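Local coordinates for internalin C2 (Listeria monocytogenes serotype 4b str. F2365, PDB 4FHO), which probably takes part in host-cell adhesion or invasion by the bacterium, as a leucine-rich repeat protein of the internalin family, at residues A40-Q43 with A44-D47; T61-G64 with I65-L68; L74-K77 with D78-I81; L184-D187 with D188-I191. One frame throughout, in Å; residues are numbered along the deposited sequence.

Contact 1: residues A40-Q43 with A44-D47; sequences AVTQ and ADLD
With chi1 at 63°, T42 holds OG1 between its own backbone N and carbonyl carbon, facing the first turn of the helix, while D45, whose CG swings to the side of its backbone N (chi1 -64°), sends its carboxylate back to meet it. The two residues then exchange bonds. D45 N donates to T42 OG1 at 3.2 Å, and T42 N donates to D45 OD2 at 2.8 Å, along the lone pair that faces away from the other oxygen. T42 OG1 also gives its proton to D45 OD2 (2.7 Å), arriving from well above the carboxylate plane, which leaves OD2 gripped by two donors. Threonine suits this place because one hydroxyl both accepts and donates; aspartate is short enough to reach back, and its negative charge should sit favourably near the positive end of the helix dipole. One turn on, D47 N bonds to Q43 O at 2.8 Å, and the folded Q43 side chain reaches D47 OD1 with NE2 in a weak bond of 2.8 Å. The same amide ties in the surroundings, through I9 N and Y67 O, and D47 OD1 also takes N69 ND2. Beneath this polar layer, V41 CG2 meets L46 CD2 at 4.1 Å, both packing on I18 of helix 15-18. The reciprocal T42-D45 bonding is a capping box, here starting helix 43-47 of the N-terminal internalin domain.

Contact 2: residues T61-G64 with I65-L68; sequences TIEG and IQYL
I62 to I65 form a type II beta turn, closed by the bond from I65 N to I62 O (3.1 Å), and the next residues run on into a 3-10 turn in which Y67 N reaches G64 O at 3.2 Å. G64 occupies the third position of the beta turn with a positive phi of 103°, where a CB would be jammed against the carbonyl oxygen of E63; glycine is therefore the natural residue. Over the turn lies the amide of Q66, whose chain bends back at chi2 and serves two partners. Q66 OE1 accepts from G64 N at 2.8 Å, with the donor above the carbonyl plane, and Q66 NE2 donates to E63 OE2 at 2.9 Å. That second bond leaves close to the amide plane but meets the carboxylate from above, the two flat groups standing 80° apart. A bend at chi2 (57°) folds the E63 chain back toward the amide. G64 O lies at the edge of the Y67 ring, 3.3 Å from CD2, while Q66 CG covers part of one ring face. On the buried side I62 CD1 touches I65 CG2 at 4.1 Å; I62 goes on to I81 and L87, I65 to L52 and P86. Glutamine, with both a donor and an acceptor, can thus satisfy a backbone N-H inside the turn and a carboxylate outside it, so one amide braces the turn from two directions and should restrain the E63 carboxylate.

Contact 3: residues L74-K77 with D78-I81; sequences LELK and DNQI
One face of the D78 carboxylate is covered by the aliphatic part of K77, whose CG stands almost directly above D78 CG at 3.6 Å, with CE 3.6 Å from OD2. The lysine chain is extended and runs beside the aspartate in the same direction, which leaves NZ of K77 4.5 Å from D78 OD2, too far for a salt bridge though the charges should still attract weakly. The second flat group, the amide of N79, is met at its nitrogen. N79 ND2 donates to L76 O at 3.0 Å, this oxygen lying a little out of the amide plane while the donor stands far above the plane of the L76 carbonyl. The same ND2 also bonds A54 O, and OD1 accepts from T57 N and V59 N, so both ends of this buried amide are satisfied by backbone groups. Asparagine suits the site because a short side chain carries a donor and an acceptor; chi1 of -74° turns them inward beneath the bend. D78 has a positive phi (61°), a conformation that aspartate tolerates better than most residues. Deeper in, L76 CD1 meets I81 CD1 at 3.8 Å, the side chains crossing at about a right angle. L74, L76, N79 and I81 fit the LxLxxNxL pattern of leucine-rich repeats, and N79, followed by N101 bonding L76 O, is a rung of their asparagine ladder.

Contact 4: residues L184-D187 with D188-I191; sequences LRAD and DNKI. With SO4 (sulfate ion), chain C.
I191 lays its CD1 methyl against CB of A186, at 3.8 Å, in the buried interior behind strand 183-185. A small alanine fits between this methyl and the amide of N189, whose ND2 lies 4.0 Å from A186 CB. N189 ND2 donates to the backbone A186 O at 3.1 Å. This bond is nearly straight (175°) and stays in the amide plane of N189, although the donor stands high above the plane of the A186 carbonyl. Such an asparagine, inward at the bend after the strand, belongs to the asparagine ladder of leucine-rich repeats. ND2 also reaches I164 O, OD1 takes V169 N, and N211 in turn bonds A186 O. Between strand and ladder the chain turns through D187 and D188. D187 OD1 accepts a hydrogen bond from K209 N, just past the adjacent strand 205-207, while D188, with a positive phi of 68°, directs its carboxylate outward, where a charged residue is readily solvated. On strand 183-185 itself, R185 stretches out from CG to NE and offers its guanidinium edge to a sulfate ion, probably from the crystallisation liquor. R185 NH1 bonds sulfate O2 at 2.8 Å and, weakly, O4 at 3.1 Å; R185 NH2 bonds sulfate O4 at 2.9 Å. The sulfur lies in the guanidinium plane, so the anion sits at the edge formed by the two terminal nitrogens, and NE is left to make a salt bridge with E205 on strand 205-207.

In the fold
The contacts follow one another along the chain, from the N-terminal domain into the repeat array. Contact 1 lies on helix 43-47 and touches contact 2, whose centre is about 13 Å away: L46 packs on Y67 and L68. Contact 2, in the loop between strands 51-53 and 73-75, leans in turn on contact 3, again about 13 Å between centres, through I62 and I65. Contacts 3 and 4 sit at equivalent bends leaving strands 73-75 and 183-185 of one parallel sheet, with centres about 25 Å apart. The centres of contacts 1 and 4 are about 45 Å apart. Packing from contact 1 through contact 2 to contact 3 joins the N-terminal domain to the start of the solenoid, whose sheet carries on to contact 4.

Contact 1: residues A40-Q43 with A44-D47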
# COMPACT_ATOMS: atom_id res chain seq x y z
N ALA A 40 20.09 24.06 6.72
CA ALA A 40 19.37 23.75 7.95
C ALA A 40 17.85 23.77 7.70
O ALA A 40 17.37 24.51 6.82
CB ALA A 40 19.75 24.76 9.06
N VAL A 41 17.12 22.95 8.45
CA VAL A 41 15.66 23.05 8.57
C VAL A 41 15.27 23.04 10.05
O VAL A 41 15.98 22.46 10.89
CB VAL A 41 14.93 21.92 7.81
CG1 VAL A 41 15.08 22.13 6.31
CG2 VAL A 41 15.45 20.55 8.22
N THR A 42 14.17 23.74 10.36
CA THR A 42 13.54 23.69 11.69
C THR A 42 12.56 22.53 11.69
O THR A 42 12.26 21.95 10.62
CB THR A 42 12.78 25.00 12.02
OG1 THR A 42 11.71 25.18 11.08
CG2 THR A 42 13.71 26.20 11.94
N GLN A 43 12.05 22.18 12.87
CA GLN A 43 10.96 21.20 12.99
C GLN A 43 9.67 21.70 12.31
O GLN A 43 8.95 20.89 11.72
CB GLN A 43 10.70 20.81 14.45
CG GLN A 43 9.63 19.73 14.66
CD GLN A 43 9.88 18.47 13.84
OE1 GLN A 43 10.97 17.90 13.87
NE2 GLN A 43 8.86 18.05 13.09
N ALA A 44 9.40 23.01 12.40
CA ALA A 44 8.28 23.64 11.67
C ALA A 44 8.32 23.43 10.15
O ALA A 44 7.26 23.23 9.54
CB ALA A 44 8.21 25.13 11.99
N ASP A 45 9.51 23.47 9.54
CA ASP A 45 9.69 23.17 8.10
C ASP A 45 9.30 21.73 7.79
O ASP A 45 8.60 21.47 6.82
CB ASP A 45 11.14 23.37 7.63
CG ASP A 45 11.61 24.80 7.74
OD1 ASP A 45 11.06 25.65 7.02
OD2 ASP A 45 12.54 25.05 8.52
N LEU A 46 9.77 20.81 8.64
CA LEU A 46 9.42 19.39 8.54
C LEU A 46 7.92 19.15 8.77
O LEU A 46 7.31 18.38 8.03
CB LEU A 46 10.28 18.55 9.50
CG LEU A 46 11.80 18.55 9.30
CD1 LEU A 46 12.47 17.58 10.24
CD2 LEU A 46 12.16 18.19 7.86
N ASP A 47 7.33 19.83 9.75
CA ASP A 47 5.87 19.73 10.02
C ASP A 47 4.97 20.27 8.89
O ASP A 47 3.80 19.90 8.83
CB ASP A 47 5.50 20.37 11.39
CG ASP A 47 5.91 19.50 12.60
OD1 ASP A 47 6.09 18.28 12.48
OD2 ASP A 47 6.04 20.05 13.70

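Contact 2: residues T61-G64 with I65-L68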
# COMPACT_ATOMS: atom_id res chain seq x y z
N THR A 61 17.25 3.97 2.38
CA THR A 61 16.80 4.12 3.76
C THR A 61 15.92 5.35 3.89
O THR A 61 16.21 6.39 3.29
CB THR A 61 17.98 4.21 4.75
OG1 THR A 61 17.48 4.48 6.07
CG2 THR A 61 18.95 5.32 4.36
N ILE A 62 14.86 5.21 4.69
CA ILE A 62 13.92 6.30 4.96
C ILE A 62 14.09 6.88 6.36
O ILE A 62 13.18 7.53 6.87
CB ILE A 62 12.46 5.89 4.67
CG1 ILE A 62 11.98 4.73 5.56
CG2 ILE A 62 12.32 5.59 3.16
CD1 ILE A 62 10.50 4.46 5.49
N GLU A 63 15.27 6.68 6.97
CA GLU A 63 15.65 7.38 8.21
C GLU A 63 15.41 8.88 8.06
O GLU A 63 15.75 9.47 7.04
CB GLU A 63 17.12 7.10 8.55
CG GLU A 63 17.67 7.81 9.79
CD GLU A 63 16.88 7.53 11.05
OE1 GLU A 63 16.31 6.41 11.17
OE2 GLU A 63 16.84 8.42 11.92
N GLY A 64 14.81 9.48 9.09
CA GLY A 64 14.41 10.89 9.09
C GLY A 64 12.93 11.12 8.86
O GLY A 64 12.42 12.17 9.25
N ILE A 65 12.26 10.19 8.19
CA ILE A 65 10.82 10.29 7.90
C ILE A 65 9.98 10.41 9.17
O ILE A 65 8.93 11.08 9.15
CB ILE A 65 10.31 9.13 6.98
CG1 ILE A 65 9.11 9.55 6.15
CG2 ILE A 65 9.96 7.88 7.77
CD1 ILE A 65 9.48 10.40 4.97
N GLN A 66 10.45 9.81 10.28
CA GLN A 66 9.78 9.88 11.58
C GLN A 66 9.47 11.30 12.06
O GLN A 66 8.53 11.49 12.83
CB GLN A 66 10.57 9.09 12.67
CG GLN A 66 11.94 9.63 13.08
CD GLN A 66 13.11 9.04 12.33
OE1 GLN A 66 13.04 8.81 11.12
NE2 GLN A 66 14.22 8.83 13.04
N TYR A 67 10.27 12.28 11.60
CA TYR A 67 10.10 13.70 11.95
C TYR A 67 9.02 14.40 11.13
O TYR A 67 8.60 15.49 11.48
CB TYR A 67 11.43 14.46 11.86
CG TYR A 67 12.50 13.89 12.74
CD1 TYR A 67 12.43 14.03 14.14
CD2 TYR A 67 13.59 13.19 12.21
CE1 TYR A 67 13.40 13.47 14.98
CE2 TYR A 67 14.58 12.66 13.03
CZ TYR A 67 14.48 12.80 14.42
OH TYR A 67 15.46 12.27 15.23
N LEU A 68 8.57 13.77 10.03
CA LEU A 68 7.52 14.34 9.20
C LEU A 68 6.15 13.97 9.81
O LEU A 68 5.43 13.12 9.27
CB LEU A 68 7.69 13.90 7.74
CG LEU A 68 9.08 14.11 7.13
CD1 LEU A 68 9.05 13.73 5.66
CD2 LEU A 68 9.60 15.52 7.29

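Contact 3: residues L74-K77 with D78-I81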
# COMPACT_ATOMS: atom_id res chain seq x y z
N LEU A 74 3.05 9.47 0.78
CA LEU A 74 4.44 9.06 0.61
C LEU A 74 4.54 8.17 -0.64
O LEU A 74 3.94 7.11 -0.68
CB LEU A 74 4.95 8.34 1.88
CG LEU A 74 6.45 8.06 1.98
CD1 LEU A 74 7.33 9.30 1.79
CD2 LEU A 74 6.73 7.40 3.32
N GLU A 75 5.28 8.65 -1.63
CA GLU A 75 5.41 8.01 -2.93
C GLU A 75 6.87 7.58 -3.05
O GLU A 75 7.75 8.41 -3.30
CB GLU A 75 4.98 8.98 -4.04
CG GLU A 75 3.53 9.43 -3.94
CD GLU A 75 3.11 10.44 -5.01
OE1 GLU A 75 3.98 11.15 -5.59
OE2 GLU A 75 1.89 10.53 -5.27
N LEU A 76 7.10 6.28 -2.87
CA LEU A 76 8.45 5.71 -2.84
C LEU A 76 8.59 4.50 -3.75
O LEU A 76 9.46 3.63 -3.52
CB LEU A 76 8.84 5.37 -1.40
CG LEU A 76 9.02 6.56 -0.44
CD1 LEU A 76 9.24 6.10 1.00
CD2 LEU A 76 10.15 7.48 -0.86
N LYS A 77 7.78 4.47 -4.82
CA LYS A 77 7.83 3.41 -5.84
C LYS A 77 9.23 3.24 -6.46
O LYS A 77 9.93 4.22 -6.72
CB LYS A 77 6.76 3.64 -6.95
CG LYS A 77 6.83 2.68 -8.14
CD LYS A 77 5.63 2.83 -9.08
CE LYS A 77 5.61 1.67 -10.08
NZ LYS A 77 4.73 1.93 -11.25
N ASP A 78 9.60 1.97 -6.67
CA ASP A 78 10.82 1.60 -7.42
C ASP A 78 12.12 2.10 -6.80
O ASP A 78 12.99 2.57 -7.49
CB ASP A 78 10.70 1.98 -8.90
CG ASP A 78 9.66 1.14 -9.64
OD1 ASP A 78 9.34 0.01 -9.21
OD2 ASP A 78 9.18 1.62 -10.68
N ASN A 79 12.21 2.00 -5.48
CA ASN A 79 13.43 2.26 -4.74
C ASN A 79 13.94 0.92 -4.19
O ASN A 79 13.42 -0.14 -4.57
CB ASN A 79 13.15 3.34 -3.69
CG ASN A 79 13.02 4.73 -4.31
OD1 ASN A 79 13.94 5.21 -4.95
ND2 ASN A 79 11.85 5.33 -4.19
N GLN A 80 14.95 0.95 -3.32
CA GLN A 80 15.50 -0.28 -2.74
C GLN A 80 15.44 -0.20 -1.22
O GLN A 80 16.42 -0.44 -0.54
CB GLN A 80 16.93 -0.51 -3.26
CG GLN A 80 17.00 -0.74 -4.77
CD GLN A 80 16.97 0.55 -5.57
OE1 GLN A 80 17.66 1.50 -5.23
NE2 GLN A 80 16.12 0.60 -6.60
N ILE A 81 14.26 0.08 -0.70
CA ILE A 81 14.05 0.27 0.74
C ILE A 81 13.80 -1.13 1.32
O ILE A 81 13.00 -1.87 0.78
CB ILE A 81 12.86 1.23 1.01
CG1 ILE A 81 13.19 2.65 0.51
CG2 ILE A 81 12.51 1.28 2.49
CD1 ILE A 81 11.99 3.54 0.31

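Contact 4: residues L184-D187 with D188-I191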
# COMPACT_ATOMS: atom_id res chain seq x y z
N LEU A 184 -12.19 -6.05 -8.44
CA LEU A 184 -11.35 -7.15 -7.99
C LEU A 184 -10.51 -7.57 -9.17
O LEU A 184 -11.05 -8.07 -10.15
CB LEU A 184 -12.15 -8.34 -7.47
CG LEU A 184 -11.31 -9.55 -7.02
CD1 LEU A 184 -10.39 -9.19 -5.86
CD2 LEU A 184 -12.18 -10.74 -6.65
N ARG A 185 -9.20 -7.37 -9.08
CA ARG A 185 -8.27 -7.83 -10.09
C ARG A 185 -7.46 -8.98 -9.51
O ARG A 185 -6.72 -8.78 -8.54
CB ARG A 185 -7.37 -6.69 -10.53
CG ARG A 185 -8.12 -5.69 -11.39
CD ARG A 185 -7.16 -4.63 -11.85
NE ARG A 185 -7.78 -3.72 -12.79
CZ ARG A 185 -7.14 -2.77 -13.47
NH1 ARG A 185 -5.82 -2.56 -13.31
NH2 ARG A 185 -7.82 -2.01 -14.30
N ALA A 186 -7.62 -10.17 -10.08
CA ALA A 186 -7.05 -11.40 -9.54
C ALA A 186 -6.52 -12.34 -10.62
O ALA A 186 -6.52 -13.56 -10.42
CB ALA A 186 -8.06 -12.10 -8.65
N ASP A 187 -5.99 -11.78 -11.72
CA ASP A 187 -5.39 -12.59 -12.81
C ASP A 187 -4.18 -13.37 -12.28
O ASP A 187 -3.39 -12.81 -11.54
CB ASP A 187 -4.93 -11.73 -14.00
CG ASP A 187 -6.08 -11.12 -14.81
OD1 ASP A 187 -7.24 -11.53 -14.64
OD2 ASP A 187 -5.82 -10.24 -15.67
N ASP A 188 -4.05 -14.64 -12.66
CA ASP A 188 -2.86 -15.46 -12.40
C ASP A 188 -2.74 -15.76 -10.89
O ASP A 188 -1.90 -15.23 -10.18
CB ASP A 188 -1.59 -14.86 -13.05
CG ASP A 188 -0.39 -15.83 -13.07
OD1 ASP A 188 -0.44 -16.95 -12.52
OD2 ASP A 188 0.65 -15.44 -13.63
N ASN A 189 -3.64 -16.62 -10.44
CA ASN A 189 -3.73 -17.11 -9.07
C ASN A 189 -4.14 -18.60 -9.14
O ASN A 189 -3.98 -19.22 -10.20
CB ASN A 189 -4.71 -16.21 -8.30
CG ASN A 189 -4.03 -15.00 -7.70
OD1 ASN A 189 -3.16 -15.12 -6.83
ND2 ASN A 189 -4.45 -13.82 -8.13
N LYS A 190 -4.61 -19.17 -8.04
CA LYS A 190 -5.07 -20.56 -8.01
C LYS A 190 -6.55 -20.61 -7.60
O LYS A 190 -6.95 -21.47 -6.84
CB LYS A 190 -4.19 -21.37 -7.05
CG LYS A 190 -2.71 -21.41 -7.43
CD LYS A 190 -2.43 -22.43 -8.52
CE LYS A 190 -1.08 -22.20 -9.20
NZ LYS A 190 0.05 -22.08 -8.24
N ILE A 191 -7.36 -19.71 -8.17
CA ILE A 191 -8.77 -19.60 -7.81
C ILE A 191 -9.57 -20.62 -8.64
O ILE A 191 -9.39 -20.70 -9.86
CB ILE A 191 -9.29 -18.14 -8.02
CG1 ILE A 191 -8.53 -17.16 -7.09
CG2 ILE A 191 -10.79 -18.04 -7.77
CD1 ILE A 191 -8.66 -15.69 -7.47
S SO4 C . -4.64 0.28 -15.10
O1 SO4 C . -4.48 0.03 -16.56
O2 SO4 C . -3.89 -0.74 -14.34
O3 SO4 C . -4.12 1.63 -14.75
O4 SO4 C . -6.08 0.21 -14.76